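Long-range contacts in hemolysin activator protein CdiB (Acinetobacter baumannii ACICU, PDB 6WIL), which probably secretes its partner CdiA toxin across the outer membrane, as a two-partner secretion transporter of the Omp85 superfamily, in contact-dependent growth inhibition: residues A[360-365]-A[379-384]; A[414-419]-A[441-446]; A[452-457]-A[471-476]; A[478-483]-A[501-506]. All coordinates share one frame; numbering follows the deposited sequence.

Interaction 1: A[360-365]-A[379-384]; sequences GWNLGV and SIDYRR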
# COMPACT_ATOMS: atom_id res chain seq x y z
N GLY A 360 -8.62 2.76 -20.80
CA GLY A 360 -7.31 3.38 -20.72
C GLY A 360 -6.37 2.57 -19.86
O GLY A 360 -6.62 1.41 -19.54
N TRP A 361 -5.26 3.21 -19.48
CA TRP A 361 -4.24 2.56 -18.67
C TRP A 361 -3.71 3.52 -17.63
O TRP A 361 -3.76 4.75 -17.79
CB TRP A 361 -3.10 2.02 -19.54
CG TRP A 361 -2.59 2.98 -20.56
CD1 TRP A 361 -3.01 3.10 -21.85
CD2 TRP A 361 -1.56 3.97 -20.38
NE1 TRP A 361 -2.30 4.10 -22.49
CE2 TRP A 361 -1.41 4.64 -21.61
CE3 TRP A 361 -0.75 4.34 -19.30
CZ2 TRP A 361 -0.48 5.67 -21.78
CZ3 TRP A 361 0.17 5.36 -19.48
CH2 TRP A 361 0.29 6.01 -20.71
N ASN A 362 -3.20 2.95 -16.54
CA ASN A 362 -2.55 3.69 -15.47
C ASN A 362 -1.13 3.20 -15.31
O ASN A 362 -0.86 2.00 -15.40
CB ASN A 362 -3.29 3.53 -14.13
CG ASN A 362 -4.61 4.26 -14.10
OD1 ASN A 362 -5.62 3.77 -14.61
ND2 ASN A 362 -4.62 5.43 -13.47
N LEU A 363 -0.21 4.14 -15.09
CA LEU A 363 1.16 3.84 -14.70
C LEU A 363 1.45 4.59 -13.42
O LEU A 363 1.09 5.76 -13.29
CB LEU A 363 2.16 4.23 -15.79
CG LEU A 363 2.29 3.26 -16.97
CD1 LEU A 363 3.28 3.79 -18.01
CD2 LEU A 363 2.70 1.88 -16.48
N GLY A 364 2.09 3.92 -12.47
CA GLY A 364 2.35 4.58 -11.20
C GLY A 364 3.44 3.90 -10.41
O GLY A 364 3.98 2.85 -10.80
N VAL A 365 3.75 4.51 -9.28
CA VAL A 365 4.76 4.02 -8.35
C VAL A 365 4.23 4.26 -6.94
O VAL A 365 3.61 5.30 -6.67
CB VAL A 365 6.12 4.71 -8.56
CG1 VAL A 365 5.96 6.22 -8.59
CG2 VAL A 365 7.12 4.30 -7.48
N SER A 379 1.54 7.23 -3.17
CA SER A 379 1.65 6.82 -4.56
C SER A 379 1.47 8.04 -5.45
O SER A 379 0.93 9.07 -5.03
CB SER A 379 0.62 5.74 -4.91
OG SER A 379 -0.69 6.17 -4.59
N ILE A 380 1.94 7.91 -6.68
CA ILE A 380 1.67 8.87 -7.74
C ILE A 380 1.28 8.08 -8.98
O ILE A 380 1.92 7.07 -9.31
CB ILE A 380 2.88 9.79 -8.03
CG1 ILE A 380 3.45 10.33 -6.72
CG2 ILE A 380 2.45 10.95 -8.92
CD1 ILE A 380 4.90 10.74 -6.81
N ASP A 381 0.24 8.53 -9.67
CA ASP A 381 -0.38 7.78 -10.75
C ASP A 381 -0.54 8.67 -11.97
O ASP A 381 -0.89 9.85 -11.86
CB ASP A 381 -1.75 7.23 -10.29
CG ASP A 381 -2.47 6.45 -11.38
OD1 ASP A 381 -3.12 7.08 -12.23
OD2 ASP A 381 -2.38 5.20 -11.37
N TYR A 382 -0.26 8.10 -13.14
CA TYR A 382 -0.48 8.76 -14.42
C TYR A 382 -1.54 7.96 -15.18
O TYR A 382 -1.37 6.76 -15.40
CB TYR A 382 0.81 8.85 -15.24
CG TYR A 382 0.64 9.56 -16.57
CD1 TYR A 382 0.68 10.95 -16.64
CD2 TYR A 382 0.45 8.86 -17.75
CE1 TYR A 382 0.53 11.62 -17.84
CE2 TYR A 382 0.30 9.51 -18.96
CZ TYR A 382 0.34 10.89 -19.00
OH TYR A 382 0.19 11.54 -20.20
N ARG A 383 -2.61 8.63 -15.57
CA ARG A 383 -3.73 7.98 -16.24
C ARG A 383 -3.93 8.58 -17.62
O ARG A 383 -3.75 9.78 -17.82
CB ARG A 383 -5.01 8.10 -15.41
CG ARG A 383 -6.13 7.18 -15.87
CD ARG A 383 -7.28 7.97 -16.45
NE ARG A 383 -8.29 8.30 -15.45
CZ ARG A 383 -9.34 9.07 -15.68
NH1 ARG A 383 -9.53 9.60 -16.89
NH2 ARG A 383 -10.22 9.32 -14.72
N ARG A 384 -4.30 7.72 -18.57
CA ARG A 384 -4.65 8.12 -19.93
C ARG A 384 -5.83 7.28 -20.38
O ARG A 384 -5.80 6.05 -20.24
CB ARG A 384 -3.47 7.92 -20.89
CG ARG A 384 -2.50 9.08 -20.93
CD ARG A 384 -2.82 10.01 -22.08
NE ARG A 384 -2.82 9.29 -23.35
CZ ARG A 384 -1.73 9.04 -24.07
NH1 ARG A 384 -0.54 9.44 -23.64
NH2 ARG A 384 -1.84 8.37 -25.21
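Asn362 ND2 donates to Asp381 OD1 over 2.6 Å, the shortest polar bond between strands 360-365 and 379-384. The acceptor offers its syn lone pair and lies in the plane of the amide, although the N-H...O angle is only 144° and the amide and carboxylate planes are 45° apart. Asp381 CG stands anti to its backbone N (chi1 179°), which brings the carboxylate across to the diagonal neighbour. The same amide runs alongside the root of Arg383, with ND2 3.3 Å from Arg383 CB. Asp381 OD2 also bonds Tyr334 OH, and the far end of Arg383 forms a salt bridge with Asp453.

Six backbone bonds set the antiparallel register. The tightest is Tyr382 N to Leu363 O at 2.7 Å, while Gly364 and Asp381 come as near as 4.2 Å between CA atoms.

The other face of the sheet carries Trp361, Leu363, Val365, Ile380, Tyr382 and Arg384. Arg384 CB lies over a face of the Trp361 indole, 4.1 Å from the six-membered ring centroid and offset toward the rim. Trp361 CZ3 meets the edge of the Tyr382 ring in its plane, 3.9 Å from Tyr382 CD2.

Within the 16-stranded barrel, strand 329-346 flanks this hairpin through backbone bonds from Gly360, Asn362 and Gly364. Strand 414-429 flanks it through Ser379 and Asp381, and its Trp417 packs edge-to-face with Tyr382.

Interaction 2: A[414-419]-A[441-446]; sequences APLWSA and RGQYAP. With C8E ((hydroxyethyloxy)tri(ethyloxy)octane), chain D.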
# COMPACT_ATOMS: atom_id res chain seq x y z
N ALA A 414 -6.64 11.94 -22.69
CA ALA A 414 -6.93 12.76 -21.52
C ALA A 414 -5.99 12.37 -20.39
O ALA A 414 -6.21 11.33 -19.73
CB ALA A 414 -8.39 12.59 -21.09
N PRO A 415 -4.93 13.14 -20.12
CA PRO A 415 -3.98 12.75 -19.06
C PRO A 415 -4.39 13.26 -17.69
O PRO A 415 -4.72 14.44 -17.53
CB PRO A 415 -2.68 13.40 -19.54
CG PRO A 415 -3.13 14.64 -20.24
CD PRO A 415 -4.49 14.35 -20.84
N LEU A 416 -4.37 12.38 -16.70
CA LEU A 416 -4.71 12.74 -15.33
C LEU A 416 -3.57 12.33 -14.41
O LEU A 416 -3.09 11.20 -14.47
CB LEU A 416 -6.01 12.08 -14.88
CG LEU A 416 -6.55 12.60 -13.55
CD1 LEU A 416 -6.94 14.06 -13.70
CD2 LEU A 416 -7.72 11.77 -13.05
N TRP A 417 -3.15 13.26 -13.55
CA TRP A 417 -2.14 12.99 -12.54
C TRP A 417 -2.83 12.83 -11.19
O TRP A 417 -3.62 13.68 -10.79
CB TRP A 417 -1.11 14.12 -12.47
CG TRP A 417 -0.17 14.13 -13.62
CD1 TRP A 417 -0.34 14.74 -14.83
CD2 TRP A 417 1.10 13.47 -13.69
NE1 TRP A 417 0.74 14.51 -15.64
CE2 TRP A 417 1.65 13.74 -14.96
CE3 TRP A 417 1.84 12.69 -12.79
CZ2 TRP A 417 2.89 13.25 -15.36
CZ3 TRP A 417 3.07 12.21 -13.19
CH2 TRP A 417 3.58 12.49 -14.46
N SER A 418 -2.53 11.73 -10.51
CA SER A 418 -3.09 11.45 -9.20
C SER A 418 -1.97 11.16 -8.22
O SER A 418 -0.93 10.59 -8.59
CB SER A 418 -4.07 10.27 -9.24
OG SER A 418 -5.25 10.63 -9.95
N ALA A 419 -2.17 11.56 -6.97
CA ALA A 419 -1.16 11.37 -5.95
C ALA A 419 -1.83 11.09 -4.62
O ALA A 419 -2.98 11.48 -4.39
CB ALA A 419 -0.24 12.59 -5.85
N ARG A 441 -4.67 13.41 -0.61
CA ARG A 441 -4.90 12.98 -1.98
C ARG A 441 -4.97 14.20 -2.87
O ARG A 441 -5.56 15.22 -2.50
CB ARG A 441 -6.19 12.15 -2.09
CG ARG A 441 -6.61 11.83 -3.51
CD ARG A 441 -7.43 10.56 -3.56
NE ARG A 441 -6.69 9.41 -3.04
CZ ARG A 441 -7.15 8.16 -3.05
NH1 ARG A 441 -6.41 7.18 -2.56
NH2 ARG A 441 -8.34 7.90 -3.56
N GLY A 442 -4.37 14.11 -4.05
CA GLY A 442 -4.30 15.24 -4.95
C GLY A 442 -4.47 14.81 -6.39
O GLY A 442 -4.09 13.71 -6.78
N GLN A 443 -5.03 15.72 -7.19
CA GLN A 443 -5.28 15.48 -8.60
C GLN A 443 -4.95 16.74 -9.39
O GLN A 443 -5.32 17.85 -9.00
CB GLN A 443 -6.74 15.07 -8.83
CG GLN A 443 -7.19 15.14 -10.27
CD GLN A 443 -8.62 14.67 -10.44
OE1 GLN A 443 -9.01 13.64 -9.89
NE2 GLN A 443 -9.40 15.42 -11.21
N TYR A 444 -4.25 16.56 -10.51
CA TYR A 444 -3.89 17.65 -11.41
C TYR A 444 -4.21 17.24 -12.84
O TYR A 444 -3.72 16.21 -13.32
CB TYR A 444 -2.41 18.02 -11.28
CG TYR A 444 -1.91 18.87 -12.42
CD1 TYR A 444 -2.20 20.23 -12.48
CD2 TYR A 444 -1.15 18.32 -13.45
CE1 TYR A 444 -1.75 21.01 -13.53
CE2 TYR A 444 -0.69 19.09 -14.50
CZ TYR A 444 -0.99 20.44 -14.53
OH TYR A 444 -0.53 21.20 -15.58
N ALA A 445 -5.03 18.04 -13.52
CA ALA A 445 -5.44 17.78 -14.89
C ALA A 445 -4.92 18.88 -15.81
O ALA A 445 -5.35 20.04 -15.68
CB ALA A 445 -6.96 17.68 -14.99
N PRO A 446 -4.01 18.58 -16.74
CA PRO A 446 -3.59 19.61 -17.70
C PRO A 446 -4.70 20.08 -18.62
O PRO A 446 -4.71 21.26 -19.00
CB PRO A 446 -2.46 18.93 -18.48
CG PRO A 446 -1.98 17.83 -17.59
CD PRO A 446 -3.19 17.36 -16.84
C1 C8E D . 3.66 15.35 -10.72
C2 C8E D . 2.20 15.51 -10.34
C3 C8E D . 1.84 14.54 -9.21
C4 C8E D . 0.39 14.75 -8.79
C5 C8E D . 0.25 16.10 -8.09
C6 C8E D . -1.23 16.39 -7.86
C7 C8E D . -1.40 17.22 -6.60
C8 C8E D . -1.44 18.71 -6.96
O9 C8E D . -2.67 19.23 -6.54
C10 C8E D . -2.85 20.59 -6.83
C11 C8E D . -4.31 20.96 -6.59
O12 C8E D . -4.37 22.16 -5.86
C13 C8E D . -5.65 22.72 -5.79
C14 C8E D . -5.59 24.03 -5.00
O15 C8E D . -4.51 24.02 -4.12
C16 C8E D . -4.45 25.13 -3.26
C17 C8E D . -3.60 24.81 -2.04
O18 C8E D . -2.26 24.63 -2.41
C19 C8E D . -1.36 24.65 -1.34
C20 C8E D . -0.58 23.34 -1.28
O21 C8E D . 0.07 23.11 -2.50
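Ala419 and Gly442 exchange a pair of backbone hydrogen bonds, Ala419 N to Gly442 O at 2.9 Å and Gly442 N to Ala419 O at 3.0 Å. In the second the donor stands 39° above the carbonyl plane, whereas the first is tilted by much less. Trp417 and Tyr444 form the next hydrogen-bonded pair, with Ser418 opposite Gln443 between them. Arg441 NE makes a salt bridge with Asp420 just along the partner strand, and Gln443 NE2 donates to the carbonyl oxygens of Asp453 and Asp475 in the following connection.

On the face of Ser418 and Gln443, Leu416 reaches across the strand gap. Its CG is anti to the backbone N (chi1 -170°), and CD1 touches Gln443 CG at 3.6 Å and Ala445 CB at 3.8 Å. The two methyls thus lie against the aliphatic stem and amide carbon of Gln443.

The opposite face meets through carbon contacts. Trp417 CD1 approaches the edge of the Tyr444 ring, 3.9 Å from CD2, and Pro446 N lies over one face of that ring toward its rim. The detergent C8E runs along this face: its C1 sits above the Trp417 ring near the rim, its C4 is 3.7 Å from Ala419 CB, and its C7 is 3.9 Å from Gly442 CA, where no side chain intervenes.

An octyl tail on the Trp417 face, set against buried amide bonds on the Gln443 face, is consistent with the former being the membrane side of the barrel wall and the latter its interior.

Interaction 3: A[452-457]-A[471-476]; sequences NDRFYI and MLSGDN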
# COMPACT_ATOMS: atom_id res chain seq x y z
N ASN A 452 -17.38 13.58 -14.42
CA ASN A 452 -17.05 12.48 -13.51
C ASN A 452 -15.57 12.41 -13.17
O ASN A 452 -15.22 11.84 -12.13
CB ASN A 452 -17.50 11.15 -14.11
CG ASN A 452 -18.90 11.21 -14.67
OD1 ASN A 452 -19.16 11.93 -15.63
ND2 ASN A 452 -19.81 10.44 -14.07
N ASP A 453 -14.70 12.96 -14.01
CA ASP A 453 -13.26 12.93 -13.77
C ASP A 453 -12.79 14.00 -12.80
O ASP A 453 -11.59 14.04 -12.48
CB ASP A 453 -12.50 13.08 -15.09
CG ASP A 453 -12.27 11.75 -15.79
OD1 ASP A 453 -12.34 10.70 -15.11
OD2 ASP A 453 -12.00 11.76 -17.01
N ARG A 454 -13.67 14.87 -12.33
CA ARG A 454 -13.25 15.99 -11.50
C ARG A 454 -12.98 15.54 -10.07
O ARG A 454 -13.33 14.44 -9.64
CB ARG A 454 -14.30 17.09 -11.53
CG ARG A 454 -14.53 17.69 -12.90
CD ARG A 454 -15.10 19.08 -12.79
NE ARG A 454 -16.54 19.09 -12.53
CZ ARG A 454 -17.46 19.35 -13.45
NH1 ARG A 454 -17.09 19.62 -14.70
NH2 ARG A 454 -18.74 19.34 -13.13
N PHE A 455 -12.33 16.44 -9.32
CA PHE A 455 -12.00 16.22 -7.92
C PHE A 455 -13.06 16.91 -7.06
O PHE A 455 -13.24 18.13 -7.16
CB PHE A 455 -10.61 16.78 -7.62
CG PHE A 455 -10.02 16.33 -6.31
CD1 PHE A 455 -10.34 16.98 -5.13
CD2 PHE A 455 -9.14 15.27 -6.27
CE1 PHE A 455 -9.79 16.57 -3.93
CE2 PHE A 455 -8.58 14.85 -5.07
CZ PHE A 455 -8.91 15.51 -3.90
N TYR A 456 -13.75 16.13 -6.24
CA TYR A 456 -14.87 16.61 -5.44
C TYR A 456 -14.50 16.62 -3.96
O TYR A 456 -13.78 15.74 -3.49
CB TYR A 456 -16.11 15.75 -5.68
CG TYR A 456 -16.64 15.83 -7.10
CD1 TYR A 456 -16.06 15.09 -8.12
CD2 TYR A 456 -17.70 16.66 -7.42
CE1 TYR A 456 -16.53 15.17 -9.42
CE2 TYR A 456 -18.18 16.75 -8.71
CZ TYR A 456 -17.59 16.00 -9.71
OH TYR A 456 -18.08 16.10 -10.99
N ILE A 457 -14.99 17.63 -3.25
CA ILE A 457 -14.71 17.80 -1.81
C ILE A 457 -16.00 18.11 -1.08
O ILE A 457 -16.81 18.78 -1.62
CB ILE A 457 -13.63 18.86 -1.58
CG1 ILE A 457 -14.02 20.22 -2.14
CG2 ILE A 457 -12.30 18.41 -2.13
CD1 ILE A 457 -12.94 21.24 -1.98
N MSE A 471 -21.27 19.54 -3.23
CA MSE A 471 -19.82 19.40 -3.20
C MSE A 471 -19.17 20.42 -4.12
O MSE A 471 -19.72 20.76 -5.17
CB MSE A 471 -19.40 17.99 -3.60
CG MSE A 471 -19.92 16.92 -2.65
SE MSE A 471 -19.49 15.11 -3.26
CE MSE A 471 -17.68 14.93 -2.53
N LEU A 472 -18.01 20.93 -3.71
CA LEU A 472 -17.18 21.74 -4.58
C LEU A 472 -16.36 20.81 -5.48
O LEU A 472 -16.06 19.68 -5.10
CB LEU A 472 -16.26 22.65 -3.77
CG LEU A 472 -16.94 23.45 -2.66
CD1 LEU A 472 -15.91 24.19 -1.83
CD2 LEU A 472 -17.96 24.44 -3.23
N SER A 473 -16.03 21.28 -6.68
CA SER A 473 -15.33 20.45 -7.65
C SER A 473 -14.47 21.33 -8.54
O SER A 473 -14.81 22.49 -8.81
CB SER A 473 -16.29 19.61 -8.49
OG SER A 473 -16.76 20.33 -9.62
N GLY A 474 -13.33 20.77 -8.96
CA GLY A 474 -12.49 21.39 -9.97
C GLY A 474 -11.75 20.30 -10.71
O GLY A 474 -11.73 19.14 -10.29
N ASP A 475 -11.16 20.68 -11.85
CA ASP A 475 -10.29 19.77 -12.58
C ASP A 475 -9.06 19.40 -11.76
O ASP A 475 -8.58 18.26 -11.81
CB ASP A 475 -9.89 20.39 -13.91
CG ASP A 475 -10.87 20.07 -15.02
OD1 ASP A 475 -11.97 19.58 -14.71
OD2 ASP A 475 -10.52 20.29 -16.19
N ASN A 476 -8.54 20.35 -10.99
CA ASN A 476 -7.46 20.11 -10.05
C ASN A 476 -8.02 20.20 -8.64
O ASN A 476 -9.00 20.91 -8.38
CB ASN A 476 -6.32 21.12 -10.23
CG ASN A 476 -5.95 21.30 -11.69
OD1 ASN A 476 -6.01 20.36 -12.48
ND2 ASN A 476 -5.55 22.52 -12.05
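Tyr456 lays its ring against Ser473, with Ser473 CB 3.8 Å from the ring centroid, a CH-pi contact over the face. Ser473 OG, turned to the position between its own backbone N and carbonyl carbon (chi1 86°), receives a weak bond from Arg454 NE at 3.2 Å. The Arg454 side chain passes Asp475 OD1 with its CG and CD each 3.7 Å away. The charged atoms themselves do not meet: NE stays 5.1 Å from Asp475 OD1, while Arg454 NH1 bonds Asn508 OD1 and Asp475 OD2 accepts from Leu449 N.

Strands 455-457 and 472-474 form a short antiparallel ladder of their own, separate from the barrel sheet. They lie in the long connection between barrel strands 432-444 and 476-487, which also holds Val463 at the start of a VRGF sequence. This is consistent with loop L6, which folds into the barrel in Omp85-superfamily transporters. Phe455 N to Gly474 O is the straightest bond of the ladder, at 169°.

Selenomethionine Met471 curls back at chi3 (85°), placing CE 3.6 Å from Tyr456 CB, and its CB lies at the edge of the Tyr456 ring. Helix 8-27 packs on both residues. On the other face Ile457 CG1 meets Leu472 CB at 3.7 Å, the two side chains crossing at a slant, and both rest on Val504 of the barrel wall. Phe455 instead packs against Arg441 and Gln443.

Interaction 4: A[478-483]-A[501-506]; sequences QYVQQE and QGWVNG. With C8E ((hydroxyethyloxy)tri(ethyloxy)octane), chain D.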
# COMPACT_ATOMS: atom_id res chain seq x y z
N GLN A 478 -7.18 18.84 -4.16
CA GLN A 478 -6.48 18.07 -3.15
C GLN A 478 -7.19 18.27 -1.82
O GLN A 478 -7.80 19.32 -1.58
CB GLN A 478 -5.01 18.50 -3.03
CG GLN A 478 -4.81 19.88 -2.43
CD GLN A 478 -3.35 20.30 -2.37
OE1 GLN A 478 -2.53 19.65 -1.72
NE2 GLN A 478 -3.02 21.39 -3.06
N TYR A 479 -7.15 17.24 -0.98
CA TYR A 479 -7.61 17.37 0.39
C TYR A 479 -6.57 16.79 1.33
O TYR A 479 -5.78 15.91 0.96
CB TYR A 479 -8.98 16.70 0.63
CG TYR A 479 -9.06 15.19 0.42
CD1 TYR A 479 -8.46 14.31 1.32
CD2 TYR A 479 -9.79 14.66 -0.63
CE1 TYR A 479 -8.55 12.94 1.14
CE2 TYR A 479 -9.88 13.30 -0.82
CZ TYR A 479 -9.27 12.44 0.07
OH TYR A 479 -9.37 11.08 -0.12
N VAL A 480 -6.56 17.30 2.56
CA VAL A 480 -5.73 16.76 3.62
C VAL A 480 -6.61 16.52 4.84
O VAL A 480 -7.22 17.46 5.36
CB VAL A 480 -4.54 17.67 3.96
CG1 VAL A 480 -4.98 19.12 4.12
CG2 VAL A 480 -3.84 17.18 5.22
N GLN A 481 -6.71 15.27 5.25
CA GLN A 481 -7.43 14.89 6.46
C GLN A 481 -6.43 14.69 7.59
O GLN A 481 -5.39 14.05 7.40
CB GLN A 481 -8.23 13.60 6.23
CG GLN A 481 -9.26 13.70 5.12
CD GLN A 481 -9.78 12.35 4.67
OE1 GLN A 481 -9.04 11.36 4.67
NE2 GLN A 481 -11.05 12.30 4.30
N GLN A 482 -6.74 15.25 8.75
CA GLN A 482 -5.89 15.11 9.92
C GLN A 482 -6.72 14.65 11.10
O GLN A 482 -7.87 15.07 11.26
CB GLN A 482 -5.16 16.42 10.25
CG GLN A 482 -4.01 16.72 9.31
CD GLN A 482 -3.24 17.95 9.72
OE1 GLN A 482 -2.12 17.86 10.22
NE2 GLN A 482 -3.84 19.12 9.52
N GLU A 483 -6.13 13.79 11.93
CA GLU A 483 -6.88 13.14 12.99
C GLU A 483 -5.92 12.71 14.10
O GLU A 483 -4.81 12.25 13.82
CB GLU A 483 -7.65 11.93 12.44
CG GLU A 483 -8.28 11.04 13.50
CD GLU A 483 -8.88 9.78 12.89
OE1 GLU A 483 -9.77 9.91 12.02
OE2 GLU A 483 -8.43 8.67 13.26
N GLN A 501 -9.53 19.45 5.23
CA GLN A 501 -9.46 20.62 4.36
C GLN A 501 -9.46 20.17 2.91
O GLN A 501 -8.76 19.22 2.55
CB GLN A 501 -8.19 21.45 4.62
CG GLN A 501 -8.14 22.14 5.96
CD GLN A 501 -6.81 22.84 6.20
OE1 GLN A 501 -6.63 24.00 5.82
NE2 GLN A 501 -5.88 22.13 6.82
N GLY A 502 -10.24 20.86 2.08
CA GLY A 502 -10.27 20.58 0.66
C GLY A 502 -10.02 21.83 -0.16
O GLY A 502 -10.33 22.95 0.26
N TRP A 503 -9.46 21.62 -1.35
CA TRP A 503 -9.15 22.70 -2.28
C TRP A 503 -9.52 22.26 -3.69
O TRP A 503 -9.18 21.15 -4.09
CB TRP A 503 -7.67 23.08 -2.25
CG TRP A 503 -7.21 23.79 -1.03
CD1 TRP A 503 -7.30 25.12 -0.77
CD2 TRP A 503 -6.56 23.21 0.11
NE1 TRP A 503 -6.76 25.41 0.45
CE2 TRP A 503 -6.30 24.25 1.02
CE3 TRP A 503 -6.19 21.90 0.45
CZ2 TRP A 503 -5.67 24.03 2.24
CZ3 TRP A 503 -5.57 21.69 1.66
CH2 TRP A 503 -5.32 22.75 2.55
N VAL A 504 -10.20 23.13 -4.43
CA VAL A 504 -10.43 22.94 -5.85
C VAL A 504 -9.98 24.19 -6.59
O VAL A 504 -10.01 25.30 -6.04
CB VAL A 504 -11.91 22.62 -6.18
CG1 VAL A 504 -12.27 21.22 -5.70
CG2 VAL A 504 -12.83 23.65 -5.55
N ASN A 505 -9.55 24.01 -7.83
CA ASN A 505 -8.93 25.06 -8.63
C ASN A 505 -8.87 24.56 -10.07
O ASN A 505 -9.19 23.40 -10.35
CB ASN A 505 -7.55 25.43 -8.06
CG ASN A 505 -6.72 26.28 -9.00
OD1 ASN A 505 -5.74 25.81 -9.57
ND2 ASN A 505 -7.13 27.53 -9.20
N GLY A 506 -8.49 25.45 -10.97
CA GLY A 506 -8.43 25.12 -12.38
C GLY A 506 -9.77 25.34 -13.05
O GLY A 506 -10.66 26.02 -12.53
C1 C8E D . 3.66 15.35 -10.72
C2 C8E D . 2.20 15.51 -10.34
C3 C8E D . 1.84 14.54 -9.21
C4 C8E D . 0.39 14.75 -8.79
C5 C8E D . 0.25 16.10 -8.09
C6 C8E D . -1.23 16.39 -7.86
C7 C8E D . -1.40 17.22 -6.60
C8 C8E D . -1.44 18.71 -6.96
O9 C8E D . -2.67 19.23 -6.54
C10 C8E D . -2.85 20.59 -6.83
C11 C8E D . -4.31 20.96 -6.59
O12 C8E D . -4.37 22.16 -5.86
C13 C8E D . -5.65 22.72 -5.79
C14 C8E D . -5.59 24.03 -5.00
O15 C8E D . -4.51 24.02 -4.12
C16 C8E D . -4.45 25.13 -3.26
C17 C8E D . -3.60 24.81 -2.04
O18 C8E D . -2.26 24.63 -2.41
C19 C8E D . -1.36 24.65 -1.34
C20 C8E D . -0.58 23.34 -1.28
O21 C8E D . 0.07 23.11 -2.50
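Trp503, Gln501 and Gln478 lose the most surface in this contact, and all three belong to one face of the sheet, together with Val480. Trp503 is paired directly with Gln478: Trp503 N donates to Gln478 O at 2.8 Å and Gln478 N to Trp503 O at 3.1 Å. Trp503 CG lies anti to the carbonyl carbon (chi1 -71°), and the six-membered part of the indole runs beside Val480, whose CG1 touches the ring edge at CZ3 over 3.6 Å. Gln478 CG comes within 3.8 Å of Trp503 CE3, with the amide plane 64° from that of the ring.

Beyond CG the Gln478 chain is extended, and NE2 donates to two ether oxygens of the detergent C8E, O12 and O15, each at 3.2 Å. OE1 of the same amide accepts from Trp440 NE1. The polyether also passes over a face of Trp503, its C17 3.8 Å above the plane and offset toward the rim.

Gln501 completes the second hydrogen-bonded pair, with Val480. Its CB rests 4.0 Å from Val480 CG1, and OE1 is hydrogen-bonded to Tyr515 OH.

The 175° angle and the alternating pairs are those of an antiparallel ladder, and because strands 476-487 and 493-505 are consecutive it is a beta hairpin of the outer-membrane barrel, with a tryptophan on the face that meets detergent, probably the membrane side.

How the interactions relate
Interactions 1, 2 and 4 are successive hairpins of one barrel wall. Interaction 1 lies about 9 Å from interaction 2, centre to centre, joined by probable bonds such as Arg383 N to Leu416 O (2.8 Å). Interaction 2 lies about 14 Å from interaction 4, joined by Arg441 O and Tyr479 N (3.0 Å). Interaction 3, about 11 Å from both 2 and 4, belongs to the connection between their strands. It packs against the wall, and reaches interaction 1 through the Arg383 NH2 to Asp453 OD1 salt bridge (2.6 Å). One C8E molecule runs from interaction 2 (alkyl tail) to interaction 4 (polyether), probably on the membrane face.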